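Local coordinates for protein pleckstrin homology domain-containing family M member 2 (Homo sapiens, PDB 3CXB) that binds the Salmonella virulence protein SifA through its pleckstrin homology domain and probably connects it with kinesin, at residues B[67-72]-B[94-99]; B[43-48]-B[74-79]. All blocks are in the same frame, centred on the assembly; numbering follows the deposited sequence.

Contact 1: residues B[67-72]-B[94-99]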
ATOM      1  N   HIS B  67      10.355  -6.286   4.058  1.00 74.00           N
ATOM      2  CA  HIS B  67       9.131  -6.553   3.305  1.00 71.29           C
ATOM      3  C   HIS B  67       8.395  -5.287   2.853  1.00 64.93           C
ATOM      4  O   HIS B  67       7.163  -5.245   2.874  1.00 66.26           O
ATOM      5  CB  HIS B  67       8.185  -7.408   4.154  1.00 76.76           C
ATOM      6  CG  HIS B  67       8.881  -8.446   4.976  1.00 81.60           C
ATOM      7  ND1 HIS B  67       9.556  -9.511   4.418  1.00 85.01           N
ATOM      8  CD2 HIS B  67       9.020  -8.571   6.317  1.00 84.05           C
ATOM      9  CE1 HIS B  67      10.081 -10.248   5.382  1.00 87.95           C
ATOM     10  NE2 HIS B  67       9.772  -9.699   6.543  1.00 87.41           N
ATOM     11  N   ALA B  68       9.136  -4.266   2.434  1.00 57.76           N
ATOM     12  CA  ALA B  68       8.517  -3.019   1.997  1.00 54.46           C
ATOM     13  C   ALA B  68       8.305  -2.892   0.490  1.00 52.10           C
ATOM     14  O   ALA B  68       9.146  -3.292  -0.304  1.00 53.26           O
ATOM     15  CB  ALA B  68       9.334  -1.852   2.485  1.00 57.11           C
ATOM     16  N   PHE B  69       7.169  -2.315   0.112  1.00 49.88           N
ATOM     17  CA  PHE B  69       6.825  -2.103  -1.291  1.00 45.96           C
ATOM     18  C   PHE B  69       5.998  -0.830  -1.449  1.00 43.37           C
ATOM     19  O   PHE B  69       5.451  -0.308  -0.478  1.00 43.27           O
ATOM     20  CB  PHE B  69       6.048  -3.299  -1.829  1.00 44.71           C
ATOM     21  CG  PHE B  69       4.773  -3.590  -1.072  1.00 43.26           C
ATOM     22  CD1 PHE B  69       3.544  -3.124  -1.541  1.00 41.41           C
ATOM     23  CD2 PHE B  69       4.804  -4.361   0.087  1.00 40.48           C
ATOM     24  CE1 PHE B  69       2.366  -3.427  -0.872  1.00 41.67           C
ATOM     25  CE2 PHE B  69       3.628  -4.673   0.773  1.00 40.67           C
ATOM     26  CZ  PHE B  69       2.405  -4.210   0.297  1.00 42.23           C
ATOM     27  N   GLN B  70       5.891  -0.331  -2.672  1.00 41.07           N
ATOM     28  CA  GLN B  70       5.155   0.896  -2.881  1.00 39.49           C
ATOM     29  C   GLN B  70       4.173   0.871  -4.045  1.00 38.82           C
ATOM     30  O   GLN B  70       4.322   0.107  -4.998  1.00 39.64           O
ATOM     31  CB  GLN B  70       6.148   2.031  -3.056  1.00 39.25           C
ATOM     32  CG  GLN B  70       7.116   1.776  -4.183  1.00 45.33           C
ATOM     33  CD  GLN B  70       8.297   2.742  -4.218  1.00 47.17           C
ATOM     34  OE1 GLN B  70       8.949   2.886  -5.253  1.00 48.35           O
ATOM     35  NE2 GLN B  70       8.590   3.389  -3.086  1.00 44.62           N
ATOM     36  N   VAL B  71       3.149   1.712  -3.937  1.00 37.05           N
ATOM     37  CA  VAL B  71       2.136   1.841  -4.966  1.00 35.29           C
ATOM     38  C   VAL B  71       2.279   3.249  -5.516  1.00 34.02           C
ATOM     39  O   VAL B  71       1.929   4.204  -4.837  1.00 34.91           O
ATOM     40  CB  VAL B  71       0.725   1.671  -4.375  1.00 38.13           C
ATOM     41  CG1 VAL B  71      -0.330   1.870  -5.450  1.00 32.43           C
ATOM     42  CG2 VAL B  71       0.588   0.289  -3.780  1.00 38.42           C
ATOM     43  N   ILE B  72       2.804   3.374  -6.733  1.00 31.98           N
ATOM     44  CA  ILE B  72       3.001   4.669  -7.368  1.00 31.75           C
ATOM     45  C   ILE B  72       1.689   5.378  -7.717  1.00 34.17           C
ATOM     46  O   ILE B  72       0.772   4.780  -8.275  1.00 32.35           O
ATOM     47  CB  ILE B  72       3.833   4.542  -8.655  1.00 31.27           C
ATOM     48  CG1 ILE B  72       5.323   4.318  -8.331  1.00 30.53           C
ATOM     49  CG2 ILE B  72       3.709   5.829  -9.446  1.00 28.59           C
ATOM     50  CD1 ILE B  72       5.650   3.082  -7.536  1.00 29.30           C
ATOM     51  N   GLN B  94       1.870  -9.431  -6.174  1.00 51.02           N
ATOM     52  CA  GLN B  94       1.290 -10.119  -7.318  1.00 57.94           C
ATOM     53  C   GLN B  94      -0.139  -9.679  -7.611  1.00 54.30           C
ATOM     54  O   GLN B  94      -0.523  -9.544  -8.770  1.00 52.58           O
ATOM     55  CB  GLN B  94       1.342 -11.621  -7.074  1.00 70.21           C
ATOM     56  CG  GLN B  94       0.769 -12.482  -8.179  1.00 88.06           C
ATOM     57  CD  GLN B  94       0.808 -13.950  -7.803  1.00 98.40           C
ATOM     58  OE1 GLN B  94       1.884 -14.521  -7.613  1.00106.02           O
ATOM     59  NE2 GLN B  94      -0.368 -14.569  -7.679  1.00105.73           N
ATOM     60  N   HIS B  95      -0.924  -9.460  -6.560  1.00 50.88           N
ATOM     61  CA  HIS B  95      -2.305  -9.033  -6.750  1.00 47.13           C
ATOM     62  C   HIS B  95      -2.357  -7.607  -7.283  1.00 41.70           C
ATOM     63  O   HIS B  95      -2.999  -7.335  -8.282  1.00 39.60           O
ATOM     64  CB  HIS B  95      -3.106  -9.127  -5.433  1.00 47.12           C
ATOM     65  CG  HIS B  95      -3.544 -10.519  -5.077  1.00 47.82           C
ATOM     66  ND1 HIS B  95      -4.211 -11.342  -5.962  1.00 47.11           N
ATOM     67  CD2 HIS B  95      -3.433 -11.219  -3.923  1.00 46.85           C
ATOM     68  CE1 HIS B  95      -4.490 -12.490  -5.369  1.00 47.27           C
ATOM     69  NE2 HIS B  95      -4.029 -12.440  -4.132  1.00 47.65           N
ATOM     70  N   LEU B  96      -1.664  -6.704  -6.612  1.00 39.95           N
ATOM     71  CA  LEU B  96      -1.649  -5.311  -7.018  1.00 41.47           C
ATOM     72  C   LEU B  96      -1.140  -5.072  -8.438  1.00 42.15           C
ATOM     73  O   LEU B  96      -1.700  -4.269  -9.175  1.00 40.00           O
ATOM     74  CB  LEU B  96      -0.806  -4.509  -6.032  1.00 39.38           C
ATOM     75  CG  LEU B  96      -1.391  -4.456  -4.622  1.00 38.95           C
ATOM     76  CD1 LEU B  96      -0.401  -3.833  -3.660  1.00 36.14           C
ATOM     77  CD2 LEU B  96      -2.689  -3.664  -4.672  1.00 36.02           C
ATOM     78  N   CYS B  97      -0.071  -5.759  -8.819  1.00 43.74           N
ATOM     79  CA  CYS B  97       0.475  -5.580 -10.151  1.00 45.02           C
ATOM     80  C   CYS B  97      -0.486  -6.163 -11.166  1.00 45.19           C
ATOM     81  O   CYS B  97      -0.561  -5.705 -12.310  1.00 46.21           O
ATOM     82  CB  CYS B  97       1.855  -6.229 -10.247  1.00 45.63           C
ATOM     83  SG  CYS B  97       3.078  -5.451  -9.139  1.00 45.02           S
ATOM     84  N   GLN B  98      -1.239  -7.166 -10.738  1.00 45.48           N
ATOM     85  CA  GLN B  98      -2.221  -7.784 -11.613  1.00 46.33           C
ATOM     86  C   GLN B  98      -3.308  -6.740 -11.905  1.00 43.96           C
ATOM     87  O   GLN B  98      -3.673  -6.504 -13.055  1.00 43.42           O
ATOM     88  CB  GLN B  98      -2.820  -9.005 -10.925  1.00 49.19           C
ATOM     89  CG  GLN B  98      -3.286 -10.098 -11.863  1.00 55.90           C
ATOM     90  CD  GLN B  98      -3.377 -11.422 -11.139  1.00 59.90           C
ATOM     91  OE1 GLN B  98      -4.305 -11.673 -10.359  1.00 62.19           O
ATOM     92  NE2 GLN B  98      -2.386 -12.267 -11.361  1.00 63.42           N
ATOM     93  N   ALA B  99      -3.803  -6.096 -10.853  1.00 42.49           N
ATOM     94  CA  ALA B  99      -4.829  -5.069 -10.991  1.00 40.31           C
ATOM     95  C   ALA B  99      -4.345  -3.944 -11.902  1.00 40.35           C
ATOM     96  O   ALA B  99      -5.129  -3.359 -12.645  1.00 40.40           O
ATOM     97  CB  ALA B  99      -5.199  -4.503  -9.624  1.00 38.25           C
TER
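Leu96 reaches from the helix towards the inner side of strand 68-73 and sets a single methyl, CD1, against two side chains of that strand. Phe69 meets it with one ring corner, CE1 lying 3.9 Å from Leu96 CD1. The two side chains run at about a right angle to each other, and the methyl approaches the ring obliquely. Val71 adds a second, looser touch, with CG2 4.2 Å from the same Leu96 CD1. The torsions of Leu96 account for this reach: CG is placed beside the backbone N and opposite the carbonyl carbon (chi1 -65°), and CD1 then continues the chain in extended form (chi2 171°), which makes it the leading atom. In Phe69 the ring stands between the backbone N and C (chi1 58°), and its CA-CB bond points at the helix. This is the packing expected of a pleckstrin homology domain, where the C-terminal helix, here 86-100, covers one end of a strongly bent antiparallel barrel and pushes apolar side chains into it. Leu96 belongs to the later part of that helix. Met89 and Met93, from earlier turns, also touch the Phe69 side chain, as do Leu81 of the neighbouring strand 79-82 and Leu6 of strand 2-8 beyond it. The backbones remain well separated, with 8.3 Å between the CA atoms of Val71 and Leu96, and side chains alone bridge them. No hydrogen bond crosses between the segments, and Phe69, Val71 and Leu96 are all buried. Met49, in the loop after strand 45-48, packs on both Val71 and Leu96.

Contact 2: residues B[43-48]-B[74-79]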
ATOM      1  N   PRO B  43     -12.435   5.492   4.425  1.00 61.94           N
ATOM      2  CA  PRO B  43     -11.192   5.403   3.661  1.00 61.73           C
ATOM      3  C   PRO B  43     -10.163   6.486   3.901  1.00 59.50           C
ATOM      4  O   PRO B  43     -10.437   7.678   3.788  1.00 61.63           O
ATOM      5  CB  PRO B  43     -11.676   5.350   2.209  1.00 60.04           C
ATOM      6  CG  PRO B  43     -12.995   6.027   2.259  1.00 60.21           C
ATOM      7  CD  PRO B  43     -13.589   5.458   3.512  1.00 61.70           C
ATOM      8  N   LEU B  44      -8.969   6.047   4.255  1.00 57.99           N
ATOM      9  CA  LEU B  44      -7.872   6.959   4.478  1.00 56.29           C
ATOM     10  C   LEU B  44      -7.365   7.298   3.064  1.00 55.43           C
ATOM     11  O   LEU B  44      -6.933   8.422   2.780  1.00 53.92           O
ATOM     12  CB  LEU B  44      -6.803   6.243   5.306  1.00 57.06           C
ATOM     13  CG  LEU B  44      -5.659   7.027   5.936  1.00 57.74           C
ATOM     14  CD1 LEU B  44      -6.198   8.088   6.863  1.00 57.12           C
ATOM     15  CD2 LEU B  44      -4.777   6.068   6.698  1.00 57.19           C
ATOM     16  N   LEU B  45      -7.465   6.303   2.180  1.00 52.86           N
ATOM     17  CA  LEU B  45      -7.053   6.421   0.789  1.00 49.01           C
ATOM     18  C   LEU B  45      -7.720   5.381  -0.083  1.00 48.58           C
ATOM     19  O   LEU B  45      -7.879   4.229   0.305  1.00 49.34           O
ATOM     20  CB  LEU B  45      -5.549   6.258   0.647  1.00 49.45           C
ATOM     21  CG  LEU B  45      -5.077   5.985  -0.789  1.00 47.29           C
ATOM     22  CD1 LEU B  45      -5.340   7.193  -1.647  1.00 47.09           C
ATOM     23  CD2 LEU B  45      -3.590   5.664  -0.799  1.00 49.03           C
ATOM     24  N   SER B  46      -8.087   5.789  -1.283  1.00 47.06           N
ATOM     25  CA  SER B  46      -8.735   4.901  -2.217  1.00 48.22           C
ATOM     26  C   SER B  46      -8.089   5.095  -3.583  1.00 50.22           C
ATOM     27  O   SER B  46      -8.050   6.211  -4.093  1.00 52.23           O
ATOM     28  CB  SER B  46     -10.217   5.243  -2.270  1.00 51.80           C
ATOM     29  OG  SER B  46     -10.863   4.562  -3.329  1.00 52.30           O
ATOM     30  N   VAL B  47      -7.577   4.019  -4.174  1.00 49.63           N
ATOM     31  CA  VAL B  47      -6.923   4.127  -5.474  1.00 48.09           C
ATOM     32  C   VAL B  47      -7.485   3.200  -6.519  1.00 49.12           C
ATOM     33  O   VAL B  47      -7.687   2.019  -6.276  1.00 47.88           O
ATOM     34  CB  VAL B  47      -5.424   3.828  -5.384  1.00 49.56           C
ATOM     35  CG1 VAL B  47      -4.703   4.960  -4.697  1.00 49.65           C
ATOM     36  CG2 VAL B  47      -5.217   2.558  -4.625  1.00 46.77           C
ATOM     37  N   ASN B  48      -7.727   3.745  -7.698  1.00 52.08           N
ATOM     38  CA  ASN B  48      -8.239   2.937  -8.776  1.00 55.01           C
ATOM     39  C   ASN B  48      -7.060   2.288  -9.490  1.00 56.19           C
ATOM     40  O   ASN B  48      -6.422   2.894 -10.357  1.00 56.04           O
ATOM     41  CB  ASN B  48      -9.039   3.792  -9.758  1.00 59.73           C
ATOM     42  CG  ASN B  48      -9.617   2.978 -10.901  1.00 62.64           C
ATOM     43  OD1 ASN B  48     -10.146   3.533 -11.863  1.00 66.83           O
ATOM     44  ND2 ASN B  48      -9.522   1.654 -10.801  1.00 63.75           N
ATOM     45  N   SER B  74      -0.164   9.039  -9.361  1.00 54.67           N
ATOM     46  CA  SER B  74      -0.009  10.187 -10.235  1.00 62.89           C
ATOM     47  C   SER B  74      -0.177  11.522  -9.529  1.00 71.61           C
ATOM     48  O   SER B  74      -1.097  11.711  -8.724  1.00 74.94           O
ATOM     49  CB  SER B  74      -1.016  10.096 -11.385  1.00 61.73           C
ATOM     50  OG  SER B  74      -0.931   8.849 -12.055  1.00 54.82           O
ATOM     51  N   ASP B  75       0.723  12.445  -9.851  1.00 81.51           N
ATOM     52  CA  ASP B  75       0.706  13.794  -9.293  1.00 95.55           C
ATOM     53  C   ASP B  75       0.636  13.875  -7.769  1.00 96.89           C
ATOM     54  O   ASP B  75       0.142  14.864  -7.224  1.00 91.46           O
ATOM     55  CB  ASP B  75      -0.461  14.595  -9.893  1.00107.87           C
ATOM     56  CG  ASP B  75      -0.303  14.838 -11.391  1.00120.21           C
ATOM     57  OD1 ASP B  75      -1.188  15.487 -11.989  1.00126.79           O
ATOM     58  OD2 ASP B  75       0.706  14.383 -11.969  1.00126.64           O
ATOM     59  N   ARG B  76       1.134  12.848  -7.086  1.00 89.97           N
ATOM     60  CA  ARG B  76       1.124  12.824  -5.629  1.00 83.58           C
ATOM     61  C   ARG B  76       1.958  11.646  -5.094  1.00 77.40           C
ATOM     62  O   ARG B  76       2.066  10.596  -5.737  1.00 70.78           O
ATOM     63  CB  ARG B  76      -0.330  12.793  -5.133  1.00 75.79           C
ATOM     64  CG  ARG B  76      -0.912  11.445  -4.794  1.00 79.93           C
ATOM     65  CD  ARG B  76      -0.569  11.088  -3.365  1.00 81.18           C
ATOM     66  NE  ARG B  76      -1.446  10.072  -2.796  1.00 75.15           N
ATOM     67  CZ  ARG B  76      -1.237   9.488  -1.618  1.00 72.33           C
ATOM     68  NH1 ARG B  76      -0.179   9.816  -0.889  1.00 68.86           N
ATOM     69  NH2 ARG B  76      -2.085   8.580  -1.160  1.00 70.41           N
ATOM     70  N   PRO B  77       2.570  11.814  -3.910  1.00 68.28           N
ATOM     71  CA  PRO B  77       3.409  10.812  -3.248  1.00 70.99           C
ATOM     72  C   PRO B  77       2.863   9.389  -3.183  1.00 61.55           C
ATOM     73  O   PRO B  77       1.693   9.165  -2.912  1.00 57.79           O
ATOM     74  CB  PRO B  77       3.635  11.418  -1.865  1.00 70.39           C
ATOM     75  CG  PRO B  77       2.414  12.241  -1.664  1.00 74.79           C
ATOM     76  CD  PRO B  77       2.289  12.921  -2.986  1.00 71.02           C
ATOM     77  N   CYS B  78       3.751   8.434  -3.425  1.00 55.22           N
ATOM     78  CA  CYS B  78       3.411   7.017  -3.419  1.00 52.17           C
ATOM     79  C   CYS B  78       3.015   6.478  -2.053  1.00 50.59           C
ATOM     80  O   CYS B  78       3.308   7.067  -1.019  1.00 48.67           O
ATOM     81  CB  CYS B  78       4.595   6.197  -3.939  1.00 53.38           C
ATOM     82  SG  CYS B  78       6.044   6.095  -2.802  1.00 52.88           S
ATOM     83  N   LEU B  79       2.359   5.329  -2.050  1.00 48.02           N
ATOM     84  CA  LEU B  79       1.955   4.715  -0.805  1.00 47.23           C
ATOM     85  C   LEU B  79       3.045   3.742  -0.350  1.00 48.59           C
ATOM     86  O   LEU B  79       3.274   2.724  -0.991  1.00 49.10           O
ATOM     87  CB  LEU B  79       0.620   3.990  -1.011  1.00 44.92           C
ATOM     88  CG  LEU B  79       0.041   3.168   0.144  1.00 46.24           C
ATOM     89  CD1 LEU B  79      -0.035   4.022   1.398  1.00 46.58           C
ATOM     90  CD2 LEU B  79      -1.335   2.633  -0.239  1.00 44.82           C
TER
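A partly buried side-chain contact joins the start of strand 45-48, an outermost strand of the sheet, to the turn between strands 68-73 and 79-82, without any hydrogen bond between the two segments. Leu45 carries it, with its CB directed at the turn and its CG anti to the backbone N (chi1 164°), which brings both methyls forward. Arg76 comes from the opposite direction, its chain bent at chi2 (86°), and presents the edge of the guanidinium group. The nitrogen NH2 is received by the fork of the leucine, 3.3 Å from Leu45 CD2 and 3.6 Å from Leu45 CD1, with Leu45 CG also near the guanidinium plane. The flat group therefore meets the aliphatic branch by its rim instead of lying over it, a van der Waals approach. Leu79 completes the apolar side: its CD2 rests 3.8 Å from Leu45 CD2 as the two leucines slide past each other in opposite directions. The CA atoms of Leu45 and Leu79 are 9.3 Å apart, a gap filled by these side chains. In pleckstrin homology domains that bind phosphoinositides, the loops at this end of the barrel commonly frame the lipid site, but no such ligand is present here. Leu44 and Leu45 form a classic beta bulge against Gln34 of strand 31-35, at the start of the pairing of strand 45-48; Leu79 touches Gln34 too, as well as Ala10 in the loop between strands 2-8 and 21-28.

How the contacts relate
Contacts 1 and 2 lie in the same small barrel with centres about 13 Å apart, and their segments alternate along the chain. They are coupled through the hairpin of strands 68-73 and 79-82: Val71 O and Leu79 N are 3.0 Å apart, a probable hydrogen bond. Val71 and Leu79 thus form a backbone pair while their side chains serve different contacts, one beneath the helix, the other facing strand 45-48. Beside this pair, Gln70 NE2 packs 3.7 Å from Cys78 SG. Met49, directly after segment 43-48, carries the chain from contact 2 to contact 1.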